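Local coordinates for protein hydrazine synthase subunit alpha (Candidatus Kuenenia stuttgartiensis, PDB 5C2V) that condenses hydroxylamine made in the gamma subunit with ammonia to yield hydrazine, as the diheme alpha subunit of the anammox hydrazine synthase complex, at residues I506-S520 and H587-F599. Sequence-based numbering, arbitrary orientation.
Sequences IGYQYVESDGSTVTS and HYDSPFAFRYLKF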
loop_
_atom_site.group_PDB
_atom_site.type_symbol
_atom_site.label_atom_id
_atom_site.label_comp_id
_atom_site.label_asym_id
_atom_site.label_seq_id
_atom_site.Cartn_x
_atom_site.Cartn_y
_atom_site.Cartn_z
ATOM N N ILE D 506 2.096 1.137 -31.949
ATOM C CA ILE D 506 2.840 0.250 -32.835
ATOM C C ILE D 506 1.850 -0.421 -33.771
ATOM O O ILE D 506 2.055 -0.465 -34.985
ATOM C CB ILE D 506 3.642 -0.816 -32.061
ATOM C CG1 ILE D 506 4.976 -0.240 -31.593
ATOM C CG2 ILE D 506 3.895 -2.039 -32.930
ATOM C CD1 ILE D 506 5.858 -1.243 -30.891
ATOM N N GLY D 507 0.764 -0.934 -33.202
ATOM C CA GLY D 507 -0.291 -1.502 -34.023
ATOM C C GLY D 507 -1.093 -2.578 -33.325
ATOM O O GLY D 507 -0.788 -2.953 -32.203
ATOM N N TYR D 508 -2.109 -3.095 -34.003
ATOM C CA TYR D 508 -2.985 -4.091 -33.401
ATOM C C TYR D 508 -2.767 -5.472 -34.002
ATOM O O TYR D 508 -2.417 -5.597 -35.175
ATOM C CB TYR D 508 -4.448 -3.687 -33.567
ATOM C CG TYR D 508 -4.837 -2.422 -32.840
ATOM C CD1 TYR D 508 -5.420 -2.476 -31.581
ATOM C CD2 TYR D 508 -4.645 -1.174 -33.422
ATOM C CE1 TYR D 508 -5.794 -1.324 -30.919
ATOM C CE2 TYR D 508 -5.015 -0.016 -32.765
ATOM C CZ TYR D 508 -5.587 -0.097 -31.512
ATOM O OH TYR D 508 -5.956 1.051 -30.851
ATOM N N GLN D 509 -2.975 -6.509 -33.196
ATOM C CA GLN D 509 -2.869 -7.876 -33.702
ATOM C C GLN D 509 -3.985 -8.757 -33.155
ATOM O O GLN D 509 -4.280 -8.718 -31.966
ATOM C CB GLN D 509 -1.507 -8.475 -33.350
ATOM C CG GLN D 509 -1.234 -9.801 -34.033
ATOM C CD GLN D 509 -1.265 -9.689 -35.545
ATOM O OE1 GLN D 509 -1.886 -10.503 -36.226
ATOM N NE2 GLN D 509 -0.592 -8.675 -36.076
ATOM N N TYR D 510 -4.601 -9.559 -34.017
ATOM C CA TYR D 510 -5.726 -10.388 -33.594
ATOM C C TYR D 510 -5.291 -11.499 -32.640
ATOM O O TYR D 510 -4.120 -11.876 -32.598
ATOM C CB TYR D 510 -6.447 -10.989 -34.806
ATOM C CG TYR D 510 -5.609 -11.917 -35.662
ATOM C CD1 TYR D 510 -5.527 -13.275 -35.377
ATOM C CD2 TYR D 510 -4.921 -11.438 -36.769
ATOM C CE1 TYR D 510 -4.769 -14.126 -36.160
ATOM C CE2 TYR D 510 -4.162 -12.283 -37.559
ATOM C CZ TYR D 510 -4.089 -13.626 -37.250
ATOM O OH TYR D 510 -3.336 -14.469 -38.033
ATOM N N VAL D 511 -6.248 -12.008 -31.870
ATOM C CA VAL D 511 -5.992 -13.087 -30.924
ATOM C C VAL D 511 -6.817 -14.320 -31.285
ATOM O O VAL D 511 -8.006 -14.213 -31.584
ATOM C CB VAL D 511 -6.310 -12.653 -29.474
ATOM C CG1 VAL D 511 -6.205 -13.832 -28.519
ATOM C CG2 VAL D 511 -5.378 -11.535 -29.041
ATOM N N GLU D 512 -6.179 -15.487 -31.259
ATOM C CA GLU D 512 -6.847 -16.740 -31.592
ATOM C C GLU D 512 -7.910 -17.094 -30.558
ATOM O O GLU D 512 -7.892 -16.587 -29.436
ATOM C CB GLU D 512 -5.830 -17.878 -31.710
ATOM C CG GLU D 512 -4.778 -17.676 -32.790
ATOM C CD GLU D 512 -5.336 -17.824 -34.192
ATOM O OE1 GLU D 512 -4.647 -17.418 -35.151
ATOM O OE2 GLU D 512 -6.458 -18.353 -34.338
ATOM N N SER D 513 -8.835 -17.965 -30.948
ATOM C CA SER D 513 -9.958 -18.348 -30.098
ATOM C C SER D 513 -9.524 -19.006 -28.788
ATOM O O SER D 513 -10.286 -19.033 -27.823
ATOM C CB SER D 513 -10.894 -19.292 -30.859
ATOM O OG SER D 513 -10.258 -20.527 -31.138
ATOM N N ASP D 514 -8.305 -19.537 -28.757
ATOM C CA ASP D 514 -7.795 -20.189 -27.555
ATOM C C ASP D 514 -6.992 -19.222 -26.688
ATOM O O ASP D 514 -6.449 -19.609 -25.653
ATOM C CB ASP D 514 -6.940 -21.406 -27.923
ATOM C CG ASP D 514 -5.657 -21.026 -28.636
ATOM O OD1 ASP D 514 -5.642 -19.987 -29.327
ATOM O OD2 ASP D 514 -4.663 -21.772 -28.506
ATOM N N GLY D 515 -6.917 -17.967 -27.118
ATOM C CA GLY D 515 -6.238 -16.938 -26.350
ATOM C C GLY D 515 -4.784 -16.746 -26.736
ATOM O O GLY D 515 -4.061 -15.981 -26.097
ATOM N N SER D 516 -4.354 -17.438 -27.785
ATOM C CA SER D 516 -2.976 -17.342 -28.251
ATOM C C SER D 516 -2.820 -16.256 -29.308
ATOM O O SER D 516 -3.691 -16.078 -30.159
ATOM C CB SER D 516 -2.502 -18.686 -28.809
ATOM O OG SER D 516 -3.288 -19.086 -29.918
ATOM N N THR D 517 -1.712 -15.526 -29.249
ATOM C CA THR D 517 -1.436 -14.497 -30.243
ATOM C C THR D 517 0.056 -14.417 -30.550
ATOM O O THR D 517 0.891 -14.716 -29.700
ATOM C CB THR D 517 -1.942 -13.111 -29.786
ATOM O OG1 THR D 517 -1.796 -12.168 -30.855
ATOM C CG2 THR D 517 -1.167 -12.623 -28.571
ATOM N N VAL D 518 0.381 -14.028 -31.777
ATOM C CA VAL D 518 1.769 -13.882 -32.199
ATOM C C VAL D 518 1.866 -12.773 -33.240
ATOM O O VAL D 518 0.962 -12.604 -34.060
ATOM C CB VAL D 518 2.330 -15.209 -32.771
ATOM C CG1 VAL D 518 1.489 -15.691 -33.945
ATOM C CG2 VAL D 518 3.791 -15.054 -33.178
ATOM N N THR D 519 2.949 -12.002 -33.204
ATOM C CA THR D 519 3.103 -10.924 -34.172
ATOM C C THR D 519 4.552 -10.554 -34.462
ATOM O O THR D 519 5.464 -10.854 -33.683
ATOM C CB THR D 519 2.371 -9.647 -33.709
ATOM O OG1 THR D 519 2.187 -8.768 -34.825
ATOM C CG2 THR D 519 3.169 -8.933 -32.632
ATOM N N SER D 520 4.739 -9.905 -35.608
ATOM C CA SER D 520 6.007 -9.296 -35.980
ATOM C C SER D 520 5.889 -7.784 -35.822
ATOM O O SER D 520 4.847 -7.203 -36.125
ATOM C CB SER D 520 6.389 -9.658 -37.417
ATOM O OG SER D 520 6.384 -11.060 -37.614
ATOM N N HIS D 587 12.246 -15.651 -42.775
ATOM C CA HIS D 587 12.701 -15.522 -41.395
ATOM C C HIS D 587 11.535 -15.750 -40.440
ATOM O O HIS D 587 11.628 -16.537 -39.499
ATOM C CB HIS D 587 13.318 -14.142 -41.146
ATOM C CG HIS D 587 14.651 -13.942 -41.799
ATOM N ND1 HIS D 587 14.985 -12.783 -42.465
ATOM C CD2 HIS D 587 15.737 -14.746 -41.874
ATOM C CE1 HIS D 587 16.217 -12.884 -42.930
ATOM N NE2 HIS D 587 16.696 -14.066 -42.585
ATOM N N TYR D 588 10.437 -15.042 -40.694
ATOM C CA TYR D 588 9.204 -15.200 -39.928
ATOM C C TYR D 588 7.983 -15.049 -40.825
ATOM O O TYR D 588 7.922 -14.146 -41.660
ATOM C CB TYR D 588 9.127 -14.183 -38.789
ATOM C CG TYR D 588 10.060 -14.459 -37.636
ATOM C CD1 TYR D 588 9.878 -15.568 -36.820
ATOM C CD2 TYR D 588 11.110 -13.599 -37.349
ATOM C CE1 TYR D 588 10.727 -15.821 -35.758
ATOM C CE2 TYR D 588 11.960 -13.842 -36.292
ATOM C CZ TYR D 588 11.766 -14.953 -35.499
ATOM O OH TYR D 588 12.615 -15.195 -34.443
ATOM N N ASP D 589 7.016 -15.944 -40.656
ATOM C CA ASP D 589 5.765 -15.871 -41.401
ATOM C C ASP D 589 4.629 -15.225 -40.606
ATOM O O ASP D 589 3.492 -15.182 -41.071
ATOM C CB ASP D 589 5.349 -17.265 -41.866
ATOM C CG ASP D 589 6.360 -17.885 -42.804
ATOM O OD1 ASP D 589 6.451 -17.427 -43.962
ATOM O OD2 ASP D 589 7.061 -18.829 -42.385
ATOM N N SER D 590 4.927 -14.750 -39.401
ATOM C CA SER D 590 3.913 -14.107 -38.568
ATOM C C SER D 590 3.549 -12.722 -39.101
ATOM O O SER D 590 4.412 -11.996 -39.594
ATOM C CB SER D 590 4.395 -14.003 -37.119
ATOM O OG SER D 590 5.619 -13.295 -37.036
ATOM N N PRO D 591 2.260 -12.354 -39.006
ATOM C CA PRO D 591 1.769 -11.058 -39.494
ATOM C C PRO D 591 2.316 -9.872 -38.703
ATOM O O PRO D 591 2.533 -9.977 -37.495
ATOM C CB PRO D 591 0.249 -11.164 -39.312
ATOM C CG PRO D 591 -0.033 -12.625 -39.206
ATOM C CD PRO D 591 1.162 -13.207 -38.523
ATOM N N PHE D 592 2.542 -8.757 -39.392
ATOM C CA PHE D 592 2.966 -7.521 -38.744
ATOM C C PHE D 592 1.778 -6.806 -38.107
ATOM O O PHE D 592 0.634 -7.012 -38.512
ATOM C CB PHE D 592 3.667 -6.602 -39.745
ATOM C CG PHE D 592 5.026 -7.086 -40.157
ATOM C CD1 PHE D 592 5.174 -7.943 -41.236
ATOM C CD2 PHE D 592 6.157 -6.692 -39.462
ATOM C CE1 PHE D 592 6.422 -8.393 -41.616
ATOM C CE2 PHE D 592 7.410 -7.140 -39.837
ATOM C CZ PHE D 592 7.543 -7.991 -40.916
ATOM N N ALA D 593 2.057 -5.977 -37.105
ATOM C CA ALA D 593 1.011 -5.247 -36.396
ATOM C C ALA D 593 0.208 -4.353 -37.338
ATOM O O ALA D 593 0.769 -3.521 -38.053
ATOM C CB ALA D 593 1.615 -4.421 -35.271
ATOM N N PHE D 594 -1.109 -4.530 -37.328
ATOM C CA PHE D 594 -2.000 -3.775 -38.201
ATOM C C PHE D 594 -2.247 -2.377 -37.648
ATOM O O PHE D 594 -2.228 -2.167 -36.437
ATOM C CB PHE D 594 -3.327 -4.516 -38.382
ATOM C CG PHE D 594 -3.188 -5.863 -39.039
ATOM C CD1 PHE D 594 -2.794 -6.970 -38.305
ATOM C CD2 PHE D 594 -3.461 -6.022 -40.387
ATOM C CE1 PHE D 594 -2.667 -8.209 -38.905
ATOM C CE2 PHE D 594 -3.337 -7.259 -40.992
ATOM C CZ PHE D 594 -2.940 -8.353 -40.251
ATOM N N ARG D 595 -2.485 -1.423 -38.542
ATOM C CA ARG D 595 -2.652 -0.031 -38.140
ATOM C C ARG D 595 -4.041 0.265 -37.570
ATOM O O ARG D 595 -4.163 0.960 -36.561
ATOM C CB ARG D 595 -2.367 0.896 -39.325
ATOM C CG ARG D 595 -2.766 2.344 -39.094
ATOM C CD ARG D 595 -2.226 3.256 -40.181
ATOM N NE ARG D 595 -0.895 3.762 -39.859
ATOM C CZ ARG D 595 -0.614 5.047 -39.671
ATOM N NH1 ARG D 595 -1.569 5.958 -39.780
ATOM N NH2 ARG D 595 0.623 5.420 -39.379
ATOM N N TYR D 596 -5.082 -0.264 -38.205
ATOM C CA TYR D 596 -6.450 0.080 -37.816
ATOM C C TYR D 596 -7.292 -1.123 -37.396
ATOM O O TYR D 596 -6.829 -2.263 -37.422
ATOM C CB TYR D 596 -7.153 0.806 -38.965
ATOM C CG TYR D 596 -6.554 2.151 -39.311
ATOM C CD1 TYR D 596 -6.173 3.043 -38.317
ATOM C CD2 TYR D 596 -6.368 2.526 -40.635
ATOM C CE1 TYR D 596 -5.628 4.274 -38.634
ATOM C CE2 TYR D 596 -5.822 3.751 -40.961
ATOM C CZ TYR D 596 -5.453 4.622 -39.957
ATOM O OH TYR D 596 -4.909 5.843 -40.280
ATOM N N LEU D 597 -8.537 -0.847 -37.013
ATOM C CA LEU D 597 -9.506 -1.888 -36.688
ATOM C C LEU D 597 -10.729 -1.815 -37.584
ATOM O O LEU D 597 -11.033 -0.770 -38.159
ATOM C CB LEU D 597 -9.959 -1.791 -35.230
ATOM C CG LEU D 597 -9.245 -2.694 -34.230
ATOM C CD1 LEU D 597 -7.897 -2.110 -33.947
ATOM C CD2 LEU D 597 -10.047 -2.849 -32.947
ATOM N N LYS D 598 -11.429 -2.936 -37.692
ATOM C CA LYS D 598 -12.722 -2.970 -38.352
ATOM C C LYS D 598 -13.788 -3.390 -37.350
ATOM O O LYS D 598 -13.606 -4.360 -36.609
ATOM C CB LYS D 598 -12.701 -3.918 -39.553
ATOM C CG LYS D 598 -11.859 -3.416 -40.715
ATOM C CD LYS D 598 -12.060 -4.268 -41.957
ATOM C CE LYS D 598 -11.547 -5.682 -41.750
ATOM N NZ LYS D 598 -11.649 -6.489 -42.997
ATOM N N PHE D 599 -14.886 -2.640 -37.323
ATOM C CA PHE D 599 -16.013 -2.936 -36.447
ATOM C C PHE D 599 -17.268 -3.203 -37.268
ATOM O O PHE D 599 -17.376 -2.756 -38.410
ATOM C CB PHE D 599 -16.274 -1.780 -35.475
ATOM C CG PHE D 599 -15.087 -1.409 -34.631
ATOM C CD1 PHE D 599 -14.849 -2.051 -33.427
ATOM C CD2 PHE D 599 -14.222 -0.405 -35.033
ATOM C CE1 PHE D 599 -13.762 -1.706 -32.646
ATOM C CE2 PHE D 599 -13.134 -0.056 -34.256
ATOM C CZ PHE D 599 -12.905 -0.707 -33.061
#
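Y508 and F594 pair their backbones in a single antiparallel, hydrogen-bonded bridge: Y508 N donates to F594 O at 2.6 Å, and F594 N returns the bond to Y508 O. Next to this bridge, A593 sets its methyl against G507 CA, with CG2 of I506 also touching it. The Y508 ring takes L597 on one face, CD1 sitting over its centre, 3.3 Å from the centroid. Q509 reaches across to the loop 587-595 with CG trans to its own N (chi1 -170°) and a bend at chi2; NE2 makes a weak bond to F592 O, while the amide lies at the edge of the F594 ring, its plane turned 47° from it.

A second single bridge joins S520 to F592. P591 O accepts from S520 N at 2.9 Å, nearly straight at 171°, and from T519 OG1 at 3.0 Å, the two donors coming from opposite faces of the carbonyl plane. S520 O receives A593 N, and S520 CB rests over one face of the F592 ring, 3.8 Å from its centroid.

Further out, R463 and E759 bond to Y508 OH, and I506 and G507 form a classic beta bulge opposite I464. Segment 506-520 lies in the middle domain, which binds the pentacoordinated c-type heme; the T519 side chain is about 9 Å from a bound heme c. The loop 587-595 thus crosses two strands that belong to different sheets: 503-510, at the border of its sheet beside 461-467, and 517-522, beside 428-433. Beyond it the chain enters strand 596-599, paired with 605-609, whose V608 and Y605 pack on F594 and Y510.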